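HIAXHD3 (Humicola insolens, PDB 3ZXK) probably removes arabinofuranose side chains from arabinoxylan as a GH43 arabinofuranosidase, an enzyme whose active site has been a target for introducing endo-xylanase activity. Local coordinates at residues V234-P240 and G296-T300. Numbering follows the deposited sequence.
Sequences VSRIQGP and GRWGT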
loop_
_atom_site.group_PDB
_atom_site.type_symbol
_atom_site.label_atom_id
_atom_site.label_comp_id
_atom_site.label_asym_id
_atom_site.label_seq_id
_atom_site.Cartn_x
_atom_site.Cartn_y
_atom_site.Cartn_z
ATOM N N VAL A 234 -8.290 14.961 -16.593
ATOM C CA VAL A 234 -6.910 15.134 -17.041
ATOM C C VAL A 234 -6.642 14.155 -18.161
ATOM O O VAL A 234 -7.180 13.040 -18.179
ATOM C CB VAL A 234 -5.830 14.921 -15.950
ATOM C CG1 VAL A 234 -5.899 15.977 -14.849
ATOM C CG2 VAL A 234 -5.838 13.486 -15.428
ATOM N N SER A 235 -5.780 14.544 -19.088
ATOM C CA SER A 235 -5.344 13.586 -20.105
ATOM C C SER A 235 -3.924 13.902 -20.470
ATOM O O SER A 235 -3.634 14.987 -21.021
ATOM C CB SER A 235 -6.249 13.631 -21.333
ATOM O OG SER A 235 -5.830 12.674 -22.298
ATOM N N ARG A 236 -3.039 12.973 -20.118
ATOM C CA ARG A 236 -1.599 13.092 -20.376
ATOM C C ARG A 236 -1.089 14.443 -19.871
ATOM O O ARG A 236 -0.302 15.105 -20.544
ATOM C CB ARG A 236 -1.298 12.897 -21.870
ATOM C CG ARG A 236 -1.760 11.528 -22.388
ATOM C CD ARG A 236 -1.346 11.245 -23.838
ATOM N NE ARG A 236 0.101 11.053 -23.957
ATOM C CZ ARG A 236 0.743 9.916 -23.706
ATOM N NH1 ARG A 236 0.078 8.833 -23.306
ATOM N NH2 ARG A 236 2.070 9.871 -23.842
ATOM N N ILE A 237 -1.564 14.858 -18.693
ATOM C CA ILE A 237 -1.085 16.105 -18.065
ATOM C C ILE A 237 0.394 15.969 -17.655
ATOM O O ILE A 237 0.828 14.907 -17.228
ATOM C CB ILE A 237 -1.961 16.514 -16.858
ATOM C CG1 ILE A 237 -1.812 18.013 -16.548
ATOM C CG2 ILE A 237 -1.684 15.623 -15.644
ATOM C CD1 ILE A 237 -2.826 18.513 -15.531
ATOM N N GLN A 238 1.169 17.038 -17.829
ATOM C CA GLN A 238 2.566 17.047 -17.402
ATOM C C GLN A 238 2.686 17.473 -15.939
ATOM O O GLN A 238 1.873 18.268 -15.468
ATOM C CB GLN A 238 3.406 17.957 -18.313
ATOM C CG GLN A 238 3.545 17.454 -19.744
ATOM C CD GLN A 238 4.346 16.158 -19.850
ATOM O OE1 GLN A 238 5.364 15.980 -19.169
ATOM N NE2 GLN A 238 3.896 15.246 -20.717
ATOM N N GLY A 239 3.696 16.948 -15.239
ATOM C CA GLY A 239 3.915 17.236 -13.809
ATOM C C GLY A 239 3.055 16.368 -12.896
ATOM O O GLY A 239 2.171 15.665 -13.348
ATOM N N PRO A 240 3.297 16.433 -11.590
ATOM C CA PRO A 240 4.251 17.333 -10.976
ATOM C C PRO A 240 5.617 16.693 -10.717
ATOM O O PRO A 240 6.464 17.307 -10.068
ATOM C CB PRO A 240 3.572 17.652 -9.637
ATOM C CG PRO A 240 2.926 16.345 -9.272
ATOM C CD PRO A 240 2.384 15.837 -10.591
ATOM N N GLY A 296 0.045 25.106 -17.462
ATOM C CA GLY A 296 -0.855 23.995 -17.759
ATOM C C GLY A 296 -0.426 22.649 -17.196
ATOM O O GLY A 296 -0.982 21.625 -17.554
ATOM N N ARG A 297 0.552 22.656 -16.303
ATOM C CA ARG A 297 1.008 21.437 -15.651
ATOM C C ARG A 297 0.256 21.214 -14.343
ATOM O O ARG A 297 -0.322 22.138 -13.781
ATOM C CB ARG A 297 2.511 21.508 -15.374
ATOM C CG ARG A 297 3.354 21.737 -16.613
ATOM C CD ARG A 297 4.801 22.050 -16.258
ATOM N NE ARG A 297 5.476 20.863 -15.738
ATOM C CZ ARG A 297 6.139 19.976 -16.485
ATOM N NH1 ARG A 297 6.227 20.130 -17.802
ATOM N NH2 ARG A 297 6.712 18.928 -15.905
ATOM N N TRP A 298 0.244 19.971 -13.884
ATOM C CA TRP A 298 -0.118 19.674 -12.510
ATOM C C TRP A 298 0.952 20.302 -11.666
ATOM O O TRP A 298 2.134 19.975 -11.792
ATOM C CB TRP A 298 -0.163 18.169 -12.301
ATOM C CG TRP A 298 -0.786 17.753 -10.996
ATOM C CD1 TRP A 298 -0.368 18.059 -9.702
ATOM C CD2 TRP A 298 -1.951 16.900 -10.834
ATOM N NE1 TRP A 298 -1.200 17.479 -8.779
ATOM C CE2 TRP A 298 -2.158 16.743 -9.402
ATOM C CE3 TRP A 298 -2.810 16.249 -11.716
ATOM C CZ2 TRP A 298 -3.228 15.997 -8.887
ATOM C CZ3 TRP A 298 -3.874 15.503 -11.199
ATOM C CH2 TRP A 298 -4.078 15.381 -9.818
ATOM N N GLY A 299 0.564 21.240 -10.823
ATOM C CA GLY A 299 1.537 22.085 -10.134
ATOM C C GLY A 299 2.395 21.357 -9.119
ATOM O O GLY A 299 1.949 20.414 -8.456
ATOM N N THR A 300 3.635 21.812 -8.982
ATOM C CA THR A 300 4.532 21.256 -7.963
ATOM C C THR A 300 4.175 21.743 -6.553
ATOM O O THR A 300 4.429 21.054 -5.561
ATOM C CB THR A 300 6.004 21.576 -8.298
ATOM O OG1 THR A 300 6.158 22.987 -8.374
ATOM C CG2 THR A 300 6.388 20.970 -9.647
HETATM O O HOH W 1 0.263 19.568 -18.962
#
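With CG anti to the backbone N (chi1 -169°), Trp298 turns its indole toward 234-240, while Ile237 extends CG1 and CD1 (chi1 -159°) along the backbone of 296-298. In the five-bladed beta-propeller of family GH43, these two loops join the blade of strands 213-219 and 234-235 to that of strands 260-267 and 273-282, whose Ala264, Val276 and Ala278 also touch the indole. Pro240, after a cis peptide bond, lies beside Trp298, its CD coming obliquely to 3.6 Å from Trp298 CD1. Ile237 CG2 meets the indole edge, 4.1 Å from Trp298 CE3, and Val234 CG1 approaches Trp298 CZ3 obliquely. Outside this apolar cluster, Arg297 bends at chi3 (71°) and lays one guanidinium face over Gln238 CB, 3.6 Å from Arg297 NH1; the same face also has Gly239 N over it, near Arg297 NH2. Cut back to an alanine, Arg297 would lose the flat group that meets Gln238 CB and Gly239 N, and that side of the loop would probably be left uncovered. A backbone hydrogen bond runs from Trp298 N to Gln238 O (2.8 Å). One water bridges the loops, accepting from Gln238 N at 2.9 Å and donating to Gly296 O at 2.8 Å.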